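Local atomic coordinates of flavin-dependent thymidylate synthase (Thermus thermophilus, PDB entry 6J61), a protein that probably catalyses the reductive methylation of dUMP to dTMP, using methylenetetrahydrofolate as methyl donor and NADPH with FAD as the reducing system. Residues P8-G13 and N163-F168; A26-A31 and E37-V42; S96-E101 and M155-L160; Q172-L177 and E206-A211; E202-K205 and A211-A214. All coordinates share one frame; numbering follows the deposited sequence.

Contact 1 of 5, residues P8-G13 and N163-F168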
# COMPACT_ATOMS: atom_id res chain seq x y z
N PRO A 8 -18.86 19.62 -14.03
CA PRO A 8 -17.89 19.98 -15.08
C PRO A 8 -16.67 20.65 -14.48
O PRO A 8 -16.76 21.37 -13.49
CB PRO A 8 -18.68 20.96 -15.96
CG PRO A 8 -20.11 20.69 -15.64
CD PRO A 8 -20.09 20.41 -14.16
N VAL A 9 -15.51 20.39 -15.07
CA VAL A 9 -14.28 21.03 -14.63
C VAL A 9 -13.52 21.41 -15.87
O VAL A 9 -13.47 20.65 -16.84
CB VAL A 9 -13.39 20.11 -13.77
CG1 VAL A 9 -12.23 20.94 -13.19
CG2 VAL A 9 -14.20 19.45 -12.65
N LEU A 10 -12.91 22.59 -15.84
CA LEU A 10 -12.16 23.10 -16.97
C LEU A 10 -13.06 23.19 -18.19
O LEU A 10 -14.28 23.14 -18.07
CB LEU A 10 -10.95 22.22 -17.27
CG LEU A 10 -9.97 22.07 -16.11
CD1 LEU A 10 -8.70 21.36 -16.60
CD2 LEU A 10 -9.63 23.43 -15.53
N ASP A 11 -12.44 23.32 -19.36
CA ASP A 11 -13.21 23.45 -20.58
C ASP A 11 -13.96 22.19 -21.00
O ASP A 11 -15.13 22.27 -21.34
CB ASP A 11 -12.29 23.95 -21.71
CG ASP A 11 -11.20 22.96 -22.06
OD1 ASP A 11 -10.78 22.21 -21.16
OD2 ASP A 11 -10.75 22.94 -23.23
N LYS A 12 -13.31 21.04 -20.96
CA LYS A 12 -13.98 19.81 -21.37
C LYS A 12 -13.94 18.63 -20.38
O LYS A 12 -14.35 17.53 -20.73
CB LYS A 12 -13.39 19.35 -22.71
CG LYS A 12 -13.22 20.45 -23.74
CD LYS A 12 -12.59 19.89 -25.03
CE LYS A 12 -12.35 20.96 -26.10
NZ LYS A 12 -11.35 21.99 -25.69
N GLY A 13 -13.46 18.86 -19.16
CA GLY A 13 -13.39 17.77 -18.21
C GLY A 13 -14.61 17.61 -17.30
O GLY A 13 -15.60 18.31 -17.45
N ASN A 163 -1.54 18.22 -22.68
CA ASN A 163 -2.86 18.79 -22.39
C ASN A 163 -3.99 17.95 -23.00
O ASN A 163 -5.16 18.30 -22.90
CB ASN A 163 -2.95 20.23 -22.91
CG ASN A 163 -2.86 20.32 -24.41
OD1 ASN A 163 -2.29 19.44 -25.08
ND2 ASN A 163 -3.41 21.38 -24.97
N LEU A 164 -3.61 16.84 -23.63
CA LEU A 164 -4.59 15.94 -24.23
C LEU A 164 -5.48 15.46 -23.09
O LEU A 164 -4.99 15.21 -21.99
CB LEU A 164 -3.88 14.73 -24.85
CG LEU A 164 -4.84 13.79 -25.59
CD1 LEU A 164 -5.13 14.38 -26.96
CD2 LEU A 164 -4.27 12.39 -25.72
N TYR A 165 -6.78 15.35 -23.32
CA TYR A 165 -7.66 14.88 -22.27
C TYR A 165 -7.57 13.36 -22.18
O TYR A 165 -7.16 12.71 -23.13
CB TYR A 165 -9.10 15.29 -22.56
CG TYR A 165 -9.50 16.59 -21.91
CD1 TYR A 165 -9.92 16.62 -20.58
CD2 TYR A 165 -9.42 17.80 -22.61
CE1 TYR A 165 -10.25 17.82 -19.96
CE2 TYR A 165 -9.74 19.01 -22.00
CZ TYR A 165 -10.16 19.01 -20.67
OH TYR A 165 -10.46 20.20 -20.05
N THR A 166 -7.96 12.82 -21.03
CA THR A 166 -7.94 11.37 -20.82
C THR A 166 -8.99 11.04 -19.77
O THR A 166 -9.37 11.89 -18.97
CB THR A 166 -6.55 10.89 -20.34
OG1 THR A 166 -6.59 9.48 -20.09
CG2 THR A 166 -6.13 11.62 -19.08
N GLU A 167 -9.48 9.80 -19.77
CA GLU A 167 -10.50 9.42 -18.80
C GLU A 167 -10.07 8.23 -17.99
O GLU A 167 -9.29 7.40 -18.46
CB GLU A 167 -11.82 9.05 -19.47
CG GLU A 167 -12.38 10.07 -20.41
CD GLU A 167 -13.73 9.64 -20.93
OE1 GLU A 167 -14.18 10.24 -21.93
OE2 GLU A 167 -14.36 8.73 -20.35
N PHE A 168 -10.62 8.13 -16.78
CA PHE A 168 -10.33 7.02 -15.89
C PHE A 168 -11.33 6.89 -14.74
O PHE A 168 -12.11 7.79 -14.46
CB PHE A 168 -8.92 7.16 -15.32
CG PHE A 168 -8.68 8.45 -14.57
CD1 PHE A 168 -8.20 9.57 -15.24
CD2 PHE A 168 -8.87 8.53 -13.19
CE1 PHE A 168 -7.90 10.76 -14.55
CE2 PHE A 168 -8.58 9.70 -12.49
CZ PHE A 168 -8.09 10.83 -13.17

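Contact 2 of 5, residues A26-A31 and E37-V42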
# COMPACT_ATOMS: atom_id res chain seq x y z
N ALA A 26 -21.63 4.46 8.27
CA ALA A 26 -20.67 3.39 8.10
C ALA A 26 -19.41 3.60 8.97
O ALA A 26 -18.85 2.64 9.51
CB ALA A 26 -20.29 3.27 6.63
N ILE A 27 -18.98 4.85 9.10
CA ILE A 27 -17.81 5.16 9.90
C ILE A 27 -18.08 4.76 11.35
O ILE A 27 -17.32 4.01 11.97
CB ILE A 27 -17.51 6.66 9.86
CG1 ILE A 27 -17.53 7.15 8.42
CG2 ILE A 27 -16.17 6.93 10.47
CD1 ILE A 27 -17.50 8.65 8.30
N VAL A 28 -19.21 5.25 11.86
CA VAL A 28 -19.62 4.98 13.23
C VAL A 28 -19.88 3.48 13.47
O VAL A 28 -19.53 2.94 14.52
CB VAL A 28 -20.89 5.84 13.57
CG1 VAL A 28 -22.14 5.26 12.92
CG2 VAL A 28 -21.06 5.94 15.05
N GLN A 29 -20.48 2.82 12.48
CA GLN A 29 -20.77 1.40 12.57
C GLN A 29 -19.47 0.59 12.72
O GLN A 29 -19.34 -0.24 13.63
CB GLN A 29 -21.53 0.95 11.32
CG GLN A 29 -21.57 -0.56 11.11
CD GLN A 29 -22.20 -0.94 9.79
OE1 GLN A 29 -21.78 -0.49 8.72
NE2 GLN A 29 -23.22 -1.79 9.85
N ALA A 30 -18.52 0.82 11.82
CA ALA A 30 -17.23 0.12 11.86
C ALA A 30 -16.48 0.47 13.15
O ALA A 30 -15.82 -0.39 13.74
CB ALA A 30 -16.38 0.51 10.65
N ALA A 31 -16.59 1.72 13.59
CA ALA A 31 -15.92 2.13 14.82
C ALA A 31 -16.46 1.32 15.99
O ALA A 31 -15.71 0.95 16.89
CB ALA A 31 -16.15 3.62 15.05
N GLU A 37 -26.79 -2.10 12.70
CA GLU A 37 -26.64 -0.78 12.11
C GLU A 37 -25.53 0.06 12.75
O GLU A 37 -25.01 0.99 12.12
CB GLU A 37 -27.97 -0.03 12.19
CG GLU A 37 -28.44 0.61 10.89
CD GLU A 37 -28.88 -0.41 9.84
OE1 GLU A 37 -29.51 -1.42 10.23
OE2 GLU A 37 -28.62 -0.19 8.63
N GLY A 38 -25.18 -0.25 13.99
CA GLY A 38 -24.12 0.49 14.67
C GLY A 38 -24.30 1.99 14.84
O GLY A 38 -23.34 2.71 15.11
N THR A 39 -25.53 2.47 14.70
CA THR A 39 -25.81 3.89 14.86
C THR A 39 -26.48 4.20 16.20
O THR A 39 -26.88 3.30 16.94
CB THR A 39 -26.76 4.40 13.77
OG1 THR A 39 -27.68 3.36 13.42
CG2 THR A 39 -25.99 4.86 12.55
N LYS A 40 -26.58 5.49 16.49
CA LYS A 40 -27.22 5.97 17.70
C LYS A 40 -27.92 7.26 17.31
O LYS A 40 -28.72 7.26 16.38
CB LYS A 40 -26.20 6.20 18.82
CG LYS A 40 -25.47 4.92 19.23
CD LYS A 40 -24.96 4.97 20.66
CE LYS A 40 -24.35 3.62 21.07
NZ LYS A 40 -24.10 3.50 22.53
N THR A 41 -27.62 8.35 18.00
CA THR A 41 -28.24 9.63 17.68
C THR A 41 -27.28 10.46 16.81
O THR A 41 -26.06 10.28 16.87
CB THR A 41 -28.58 10.39 18.97
OG1 THR A 41 -27.55 11.34 19.25
CG2 THR A 41 -28.67 9.43 20.13
N VAL A 42 -27.82 11.36 15.99
CA VAL A 42 -26.96 12.16 15.12
C VAL A 42 -25.93 13.03 15.83
O VAL A 42 -24.81 13.19 15.34
CB VAL A 42 -27.76 13.07 14.15
CG1 VAL A 42 -28.80 12.27 13.40
CG2 VAL A 42 -28.41 14.18 14.93

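Contact 3 of 5, residues S96-E101 and M155-L160. With PO4 (phosphate ion), chain G.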
# COMPACT_ATOMS: atom_id res chain seq x y z
N SER A 96 -7.15 1.89 -27.91
CA SER A 96 -8.07 2.90 -28.41
C SER A 96 -7.41 4.07 -29.16
O SER A 96 -6.25 4.42 -28.91
CB SER A 96 -8.91 3.46 -27.25
OG SER A 96 -9.63 2.43 -26.59
N ILE A 97 -8.16 4.65 -30.09
CA ILE A 97 -7.69 5.80 -30.84
C ILE A 97 -8.04 6.99 -29.94
O ILE A 97 -9.11 7.01 -29.33
CB ILE A 97 -8.42 5.94 -32.21
CG1 ILE A 97 -8.06 4.77 -33.12
CG2 ILE A 97 -8.04 7.26 -32.88
CD1 ILE A 97 -8.68 4.87 -34.50
N LEU A 98 -7.14 7.97 -29.85
CA LEU A 98 -7.38 9.12 -28.99
C LEU A 98 -8.18 10.26 -29.61
O LEU A 98 -7.91 10.72 -30.73
CB LEU A 98 -6.05 9.62 -28.43
CG LEU A 98 -5.27 8.52 -27.71
CD1 LEU A 98 -3.94 9.06 -27.23
CD2 LEU A 98 -6.08 7.98 -26.55
N LYS A 99 -9.19 10.70 -28.86
CA LYS A 99 -10.08 11.77 -29.26
C LYS A 99 -9.31 13.08 -29.27
O LYS A 99 -8.47 13.31 -28.41
CB LYS A 99 -11.23 11.82 -28.26
CG LYS A 99 -12.50 12.49 -28.75
CD LYS A 99 -13.66 12.23 -27.78
CE LYS A 99 -14.00 10.74 -27.72
NZ LYS A 99 -15.15 10.45 -26.81
N GLU A 100 -9.57 13.93 -30.25
CA GLU A 100 -8.87 15.20 -30.34
C GLU A 100 -9.42 16.26 -29.39
O GLU A 100 -9.93 17.30 -29.81
CB GLU A 100 -8.93 15.76 -31.77
CG GLU A 100 -8.06 16.99 -31.92
CD GLU A 100 -8.31 17.74 -33.20
OE1 GLU A 100 -8.12 17.14 -34.28
OE2 GLU A 100 -8.69 18.92 -33.13
N GLU A 101 -9.32 15.98 -28.09
CA GLU A 101 -9.81 16.93 -27.11
C GLU A 101 -8.64 17.46 -26.30
O GLU A 101 -7.87 16.70 -25.72
CB GLU A 101 -10.83 16.26 -26.20
CG GLU A 101 -12.16 15.98 -26.88
CD GLU A 101 -13.11 15.17 -26.02
OE1 GLU A 101 -14.30 15.09 -26.37
OE2 GLU A 101 -12.66 14.61 -25.00
N MET A 155 2.42 3.71 -30.53
CA MET A 155 3.55 4.55 -30.87
C MET A 155 3.10 5.90 -31.38
O MET A 155 3.70 6.92 -31.06
CB MET A 155 4.43 3.89 -31.94
CG MET A 155 5.45 2.89 -31.43
SD MET A 155 6.68 2.54 -32.70
CE MET A 155 7.78 3.94 -32.47
N ALA A 156 2.05 5.88 -32.19
CA ALA A 156 1.52 7.10 -32.78
C ALA A 156 1.19 8.20 -31.77
O ALA A 156 1.57 9.35 -31.95
CB ALA A 156 0.29 6.77 -33.61
N ARG A 157 0.49 7.83 -30.71
CA ARG A 157 0.08 8.80 -29.70
C ARG A 157 1.19 9.51 -28.92
O ARG A 157 0.89 10.31 -28.05
CB ARG A 157 -0.89 8.13 -28.72
CG ARG A 157 -0.33 6.90 -27.99
CD ARG A 157 0.69 7.25 -26.91
NE ARG A 157 1.23 6.03 -26.30
CZ ARG A 157 0.59 5.28 -25.41
NH1 ARG A 157 -0.63 5.63 -25.00
NH2 ARG A 157 1.14 4.16 -24.96
N MET A 158 2.46 9.26 -29.23
CA MET A 158 3.52 9.92 -28.48
C MET A 158 3.74 11.39 -28.87
O MET A 158 4.21 12.18 -28.05
CB MET A 158 4.85 9.17 -28.61
CG MET A 158 5.57 9.33 -29.94
SD MET A 158 7.16 8.48 -29.93
CE MET A 158 6.62 6.82 -29.99
N VAL A 159 3.41 11.73 -30.11
CA VAL A 159 3.58 13.10 -30.59
C VAL A 159 2.53 14.06 -30.03
O VAL A 159 2.60 15.26 -30.25
CB VAL A 159 3.50 13.17 -32.13
CG1 VAL A 159 4.77 12.64 -32.73
CG2 VAL A 159 2.32 12.36 -32.62
N LEU A 160 1.55 13.52 -29.30
CA LEU A 160 0.49 14.33 -28.71
C LEU A 160 0.92 15.00 -27.40
O LEU A 160 1.57 14.38 -26.55
CB LEU A 160 -0.75 13.47 -28.48
CG LEU A 160 -1.30 12.82 -29.76
CD1 LEU A 160 -2.37 11.81 -29.40
CD2 LEU A 160 -1.84 13.90 -30.71
P PO4 G . -1.06 3.55 -21.87
O1 PO4 G . -1.88 4.72 -22.29
O2 PO4 G . -0.44 3.83 -20.55
O3 PO4 G . -1.92 2.34 -21.76
O4 PO4 G . 0.01 3.30 -22.87

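Contact 4 of 5, residues Q172-L177 and E206-A211. With FAD (flavin-adenine dinucleotide), chain E.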
# COMPACT_ATOMS: atom_id res chain seq x y z
N GLN A 172 -11.34 5.22 -4.30
CA GLN A 172 -10.57 5.52 -3.10
C GLN A 172 -11.41 5.65 -1.84
O GLN A 172 -12.53 6.14 -1.88
CB GLN A 172 -9.78 6.82 -3.34
CG GLN A 172 -8.74 7.14 -2.29
CD GLN A 172 -7.79 8.20 -2.79
OE1 GLN A 172 -8.21 9.19 -3.39
NE2 GLN A 172 -6.49 8.00 -2.54
N ASP A 173 -10.86 5.20 -0.72
CA ASP A 173 -11.54 5.25 0.56
C ASP A 173 -11.54 6.67 1.12
O ASP A 173 -10.66 7.47 0.82
CB ASP A 173 -10.88 4.27 1.54
CG ASP A 173 -9.45 4.64 1.87
OD1 ASP A 173 -9.23 5.59 2.66
OD2 ASP A 173 -8.53 3.96 1.35
N LEU A 174 -12.54 6.97 1.94
CA LEU A 174 -12.70 8.31 2.52
C LEU A 174 -11.45 8.88 3.22
O LEU A 174 -11.12 10.06 3.06
CB LEU A 174 -13.90 8.32 3.47
CG LEU A 174 -14.27 9.69 4.06
CD1 LEU A 174 -14.34 10.75 2.97
CD2 LEU A 174 -15.60 9.57 4.80
N HIS A 175 -10.77 8.04 3.98
CA HIS A 175 -9.56 8.44 4.69
C HIS A 175 -8.50 8.97 3.71
O HIS A 175 -7.94 10.05 3.90
CB HIS A 175 -9.02 7.25 5.47
CG HIS A 175 -7.62 7.44 5.97
ND1 HIS A 175 -7.20 8.62 6.55
CD2 HIS A 175 -6.57 6.59 6.02
CE1 HIS A 175 -5.94 8.48 6.93
NE2 HIS A 175 -5.54 7.26 6.62
N ASN A 176 -8.24 8.20 2.66
CA ASN A 176 -7.25 8.60 1.67
C ASN A 176 -7.76 9.66 0.71
O ASN A 176 -6.98 10.38 0.08
CB ASN A 176 -6.77 7.36 0.90
CG ASN A 176 -5.82 6.52 1.73
OD1 ASN A 176 -4.72 6.95 2.04
ND2 ASN A 176 -6.26 5.33 2.12
N LEU A 177 -9.08 9.78 0.60
CA LEU A 177 -9.64 10.79 -0.27
C LEU A 177 -9.48 12.12 0.46
O LEU A 177 -9.21 13.14 -0.17
CB LEU A 177 -11.11 10.48 -0.56
CG LEU A 177 -11.89 11.40 -1.51
CD1 LEU A 177 -11.13 11.59 -2.81
CD2 LEU A 177 -13.26 10.81 -1.77
N GLU A 206 -21.71 16.66 0.32
CA GLU A 206 -23.12 16.27 0.29
C GLU A 206 -23.35 14.83 0.74
O GLU A 206 -24.32 14.55 1.43
CB GLU A 206 -23.71 16.47 -1.10
CG GLU A 206 -24.49 17.78 -1.30
CD GLU A 206 -25.88 17.78 -0.64
OE1 GLU A 206 -26.75 16.98 -1.07
OE2 GLU A 206 -26.10 18.57 0.30
N ARG A 207 -22.45 13.92 0.37
CA ARG A 207 -22.59 12.50 0.70
C ARG A 207 -22.22 12.07 2.13
O ARG A 207 -22.87 11.20 2.68
CB ARG A 207 -21.80 11.66 -0.30
CG ARG A 207 -21.83 12.20 -1.72
CD ARG A 207 -23.22 12.20 -2.33
NE ARG A 207 -23.74 10.85 -2.45
CZ ARG A 207 -24.67 10.49 -3.32
NH1 ARG A 207 -25.18 11.39 -4.16
NH2 ARG A 207 -25.10 9.23 -3.37
N VAL A 208 -21.16 12.64 2.70
CA VAL A 208 -20.79 12.31 4.08
C VAL A 208 -20.62 13.60 4.87
O VAL A 208 -19.54 13.89 5.40
CB VAL A 208 -19.50 11.45 4.17
CG1 VAL A 208 -19.83 10.02 3.84
CG2 VAL A 208 -18.42 11.98 3.21
N PRO A 209 -21.70 14.40 4.99
CA PRO A 209 -21.69 15.68 5.71
C PRO A 209 -21.09 15.70 7.12
O PRO A 209 -20.43 16.66 7.49
CB PRO A 209 -23.16 16.11 5.66
CG PRO A 209 -23.92 14.81 5.52
CD PRO A 209 -23.07 14.07 4.53
N LEU A 210 -21.32 14.66 7.92
CA LEU A 210 -20.73 14.69 9.26
C LEU A 210 -19.21 14.56 9.15
O LEU A 210 -18.47 15.40 9.66
CB LEU A 210 -21.30 13.57 10.15
CG LEU A 210 -22.79 13.66 10.49
CD1 LEU A 210 -23.12 12.63 11.57
CD2 LEU A 210 -23.14 15.06 10.97
N ALA A 211 -18.75 13.51 8.48
CA ALA A 211 -17.33 13.29 8.31
C ALA A 211 -16.70 14.54 7.71
O ALA A 211 -15.62 14.99 8.14
CB ALA A 211 -17.08 12.10 7.40
PA FAD E . -0.15 2.65 8.03
O1A FAD E . -0.83 1.35 8.24
O2A FAD E . 1.45 2.42 7.98
O5B FAD E . -0.67 3.27 6.65
C5B FAD E . -0.18 4.60 6.53
C4B FAD E . -1.01 5.30 5.45
O4B FAD E . -0.85 4.60 4.18
C3B FAD E . -2.48 5.28 5.79
O3B FAD E . -2.89 6.41 6.56
C2B FAD E . -3.15 5.21 4.43
O2B FAD E . -3.31 6.53 3.90
C1B FAD E . -2.17 4.35 3.59
N9A FAD E . -2.48 2.89 3.62
C8A FAD E . -1.67 1.88 4.11
N7A FAD E . -2.25 0.73 3.98
C5A FAD E . -3.45 0.89 3.40
C6A FAD E . -4.50 0.01 3.01
N6A FAD E . -4.38 -1.35 3.22
N1A FAD E . -5.62 0.54 2.43
C2A FAD E . -5.75 1.86 2.22
N3A FAD E . -4.78 2.72 2.57
C4A FAD E . -3.63 2.28 3.16
N1 FAD E . -7.27 0.30 15.39
C2 FAD E . -8.19 -0.64 15.61
O2 FAD E . -8.18 -1.65 14.90
N3 FAD E . -9.13 -0.54 16.59
C4 FAD E . -9.21 0.55 17.42
O4 FAD E . -10.06 0.63 18.29
C4X FAD E . -8.21 1.64 17.21
N5 FAD E . -8.18 2.76 17.95
C5X FAD E . -7.26 3.74 17.73
C6 FAD E . -7.27 4.92 18.55
C7 FAD E . -6.34 5.93 18.35
C7M FAD E . -6.39 7.16 19.23
C8 FAD E . -5.34 5.81 17.32
C8M FAD E . -4.32 6.90 17.09
C9 FAD E . -5.30 4.66 16.51
C9A FAD E . -6.26 3.60 16.69
N10 FAD E . -6.25 2.42 15.88
C10 FAD E . -7.21 1.43 16.12
C1' FAD E . -5.26 2.20 14.81
C2' FAD E . -5.62 2.90 13.49
O2' FAD E . -6.98 2.63 13.14
C3' FAD E . -4.66 2.42 12.37
O3' FAD E . -4.86 1.03 12.09
C4' FAD E . -3.18 2.65 12.77
O4' FAD E . -3.03 3.86 13.53
C5' FAD E . -2.32 2.74 11.52
O5' FAD E . -2.44 4.06 11.00
P FAD E . -2.07 4.04 9.44
O1P FAD E . -2.95 3.06 8.74
O2P FAD E . -2.32 5.51 8.87
O3P FAD E . -0.47 3.67 9.29

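Contact 5 of 5, residues E202-K205 and A211-A214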
# COMPACT_ATOMS: atom_id res chain seq x y z
N GLU A 202 -16.95 18.89 -3.19
CA GLU A 202 -18.38 19.17 -3.21
C GLU A 202 -19.20 17.89 -3.11
O GLU A 202 -20.13 17.80 -2.31
CB GLU A 202 -18.75 19.91 -4.50
CG GLU A 202 -19.93 20.83 -4.33
CD GLU A 202 -19.67 21.91 -3.30
OE1 GLU A 202 -18.75 22.74 -3.52
OE2 GLU A 202 -20.39 21.94 -2.27
N ILE A 203 -18.83 16.88 -3.89
CA ILE A 203 -19.57 15.63 -3.85
C ILE A 203 -19.47 14.96 -2.50
O ILE A 203 -20.44 14.41 -2.00
CB ILE A 203 -19.09 14.65 -4.94
CG1 ILE A 203 -19.25 15.27 -6.32
CG2 ILE A 203 -19.90 13.37 -4.89
CD1 ILE A 203 -18.68 14.43 -7.42
N VAL A 204 -18.29 15.00 -1.89
CA VAL A 204 -18.10 14.36 -0.59
C VAL A 204 -18.89 15.10 0.50
O VAL A 204 -19.50 14.48 1.37
CB VAL A 204 -16.59 14.27 -0.23
CG1 VAL A 204 -16.40 13.76 1.19
CG2 VAL A 204 -15.90 13.32 -1.20
N LYS A 205 -18.88 16.43 0.43
CA LYS A 205 -19.60 17.24 1.41
C LYS A 205 -21.08 16.87 1.47
O LYS A 205 -21.66 16.77 2.55
CB LYS A 205 -19.44 18.72 1.08
CG LYS A 205 -20.10 19.65 2.07
CD LYS A 205 -19.82 21.11 1.71
CE LYS A 205 -20.49 22.08 2.69
NZ LYS A 205 -20.11 23.50 2.41
N ALA A 211 -18.75 13.51 8.48
CA ALA A 211 -17.33 13.29 8.31
C ALA A 211 -16.70 14.54 7.71
O ALA A 211 -15.62 14.99 8.14
CB ALA A 211 -17.08 12.10 7.40
N TRP A 212 -17.37 15.12 6.72
CA TRP A 212 -16.86 16.31 6.09
C TRP A 212 -16.79 17.46 7.09
O TRP A 212 -15.87 18.28 7.04
CB TRP A 212 -17.73 16.70 4.89
CG TRP A 212 -17.28 18.01 4.31
CD1 TRP A 212 -17.64 19.25 4.72
CD2 TRP A 212 -16.25 18.19 3.33
NE1 TRP A 212 -16.90 20.21 4.08
CE2 TRP A 212 -16.04 19.58 3.21
CE3 TRP A 212 -15.48 17.32 2.55
CZ2 TRP A 212 -15.09 20.12 2.34
CZ3 TRP A 212 -14.54 17.86 1.68
CH2 TRP A 212 -14.35 19.25 1.59
N ALA A 213 -17.78 17.54 7.98
CA ALA A 213 -17.77 18.62 8.96
C ALA A 213 -16.49 18.51 9.78
O ALA A 213 -15.80 19.50 9.98
CB ALA A 213 -18.98 18.52 9.88
N ALA A 214 -16.18 17.31 10.23
CA ALA A 214 -14.99 17.09 11.02
C ALA A 214 -13.74 17.43 10.19
O ALA A 214 -12.83 18.12 10.67
CB ALA A 214 -14.93 15.63 11.48

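Contact 1 of 5, residues P8-G13 and N163-F168
Tyr165 pushes its ring into the turn Leu10-Lys12 of a beta hairpin. From CB, which points at the turn, the side chain leads to Tyr165 CE1, 3.6 Å from Gly13 CA. A CB at Gly13 would probably sit only 3.2 Å from Tyr165 CE1 and close to Val9 O, so glycine suits the place. Across the ring, Tyr165 CE2 comes 3.7 Å from Lys12 CB, which rests over one face in a CH-pi contact. Tyr165 CZ is 3.3 Å from Asp11 OD1. The tip, Tyr165 OH, donates to that OD1 near the ring plane, although the 2.3 Å between them is doubtfully short; Leu10 CB touches Tyr165 OH at 3.5 Å. Asp11 holds CG between its backbone N and carbonyl carbon (chi1 64°), where OD1 reaches that hydroxyl. Lys12 NZ bridges to Asp11 OD2 at 2.7 Å, probably steadying the carboxylate. Strand 165-173 reaches the hairpin past Pro73 of strand 65-73, while Leu10 packs on Trp191 and Tyr196 of helix 191-207.

Contact 2 of 5, residues A26-A31 and E37-V42
Val28 sets CG1 between its backbone N and carbonyl carbon (chi1 75°), a methyl turned onto the loop at Gly38 and Thr39, whereas Gln29 swings CG anti to its N (chi1 165°) and runs out extended beside Glu37. Val28 CG1 lies 3.6 Å from Gly38 O and 3.9 Å from Thr39 CG2, the two branched side chains crossing at about a right angle. Gln29 CB meets Glu37 O at 3.6 Å, and its amide NE2 bonds to Gly36 O. This is a helix-loop-helix connection: the loop folds back over helix 24-32, then enters helix 42-54, whose N-cap is Thr41. Gly38 passes so close that a CB would fall 2.7 Å from Gln29 CA, and its positive phi (59°) favours glycine as well. Without the long amide, as with an alanine at Gln29, Gly36 O would probably lose its donor and a gap would open beside the Glu37 carbonyl. Gly38 O is bound by Arg32 NH1, and Tyr169 of the second subunit packs on Gln29.

Contact 3 of 5, residues S96-E101 and M155-L160
Leu98 packs against the root of an arginine whose far end clamps a phosphate ion, so one side chain serves both an apolar contact and an anion site. The site is probably part of the dUMP pocket of the ThyX family, shared between subunits, for which Arg157 is a predicted binding residue; the ion, probably from the crystallisation liquor, may mark where the nucleotide phosphate sits. Ser92 and Gly93 bind it too, with Arg82 and Gln79 of the third subunit. Leu98 CD1 lies 3.5 Å from Arg157 CB and 3.8 Å from Leu160 CD1; leucine suits the spot because its branched end offers one methyl to both the arginine's CB and the neighbouring leucine. With its chain bent at chi2 (74°), Arg157 carries its guanidinium to the ion. Arg157 NH1 donates to phosphate O1 at 3.1 Å (151°) and weakly to O4. The phosphate O4 lies in the guanidinium plane, at its edge, where Arg157 NH2 reaches it at 2.5 Å with an N-H...O angle of 154°.

Contact 4 of 5, residues Q172-L177 and E206-A211
Leu174 meets Val208 tip to tip and touches Ala211 through the same methyl: Leu174 CD2 is 4.0 Å from Val208 CG2 and 3.9 Å from Ala211 CB. Its CG stands opposite the backbone N (chi1 -175°), which sends CD2 out to both partners. All three residues are buried, and their short or branched side chains join well-separated backbones by methyls alone. On the solvent side, Glu206, Arg207 and Pro209 lie at the surface. The residues flanking Leu174, on the cofactor side, are held by polar bonds. Asp173 OD1 accepts from Asn176 N at 2.8 Å, an N-cap bond from above the carboxylate plane, while OD2 uses its syn lone pair for Asn176 ND2, nearly in the amide plane, with an N-H...O angle of 162°. Asn176 ND2 also donates to FAD N3A at 3.0 Å, and His175 NE2 shares a hydrogen bond, in its ring plane, with the ribose oxygen FAD O3B at 2.8 Å. With an alanine at Asp173 the helix would be likely to lose its cap and the Asn176 amide one bond fixing its rotation. Helix 174-184 thus leaves strand 165-173 at the cofactor, Leu174 also packing on Ile27 of helix 24-32 and Val204 of helix 191-207.

Contact 5 of 5, residues E202-K205 and A211-A214
Lys205 lays its aliphatic chain over one face of the Trp212 indole, at the corner between two consecutive helices, where helix 191-207 breaks at Val208 and gives way to helix 209-220. Both side chains leave their helices with CG anti to the backbone N, chi1 being -177° in Lys205 and 175° in Trp212; this sends the indole across to the neighbouring helix, while the lysine chain runs out along the ring. With chi2 at -85° the indole plane stands across its CA-CB-CG chain and presents a face to the lysine. Lysine suits the place because its methylenes can cover an aromatic surface while the ammonium end leads away from the contact. Lys205 CG makes a CH-pi contact with the five-membered ring of Trp212, 3.8 Å from its centroid, and Lys205 CB stands 3.9 Å from Trp212 CD2. Val204, one residue earlier, crosses the tryptophan at about a right angle; its beta branch gives it a methyl for the benzo ring and another for Leu177. The broad indole packs further on Phe178 and Leu181 of helix 174-184, tying three helices together. Lys205 CD comes 3.9 Å from Trp212 NE1, while Val204 CG1 lies 3.9 Å from Trp212 CE3.

Overall arrangement
Contacts 4 and 5 share Ala211, and their centres are 6 Å apart; Leu177 CD2 meets Val204 CG2 at 3.7 Å between them. Contact 2 joins this helical group through Ile27 CD1, 3.6 Å from Ala211 CB. Contacts 1 and 3 make a second group: their centres are 15 Å apart, and Tyr165 N probably donates to Glu101 O at 3.0 Å. Strand 165-173 runs from contact 1 to contact 4, whose centres are 23 Å apart. The FAD bound at contact 4 is also held by residues of the second and fourth subunits. Arg157 of contact 3, which holds a phosphate ion in the predicted dUMP site, has its side chain about 10 Å from a bound FAD, nearest atoms.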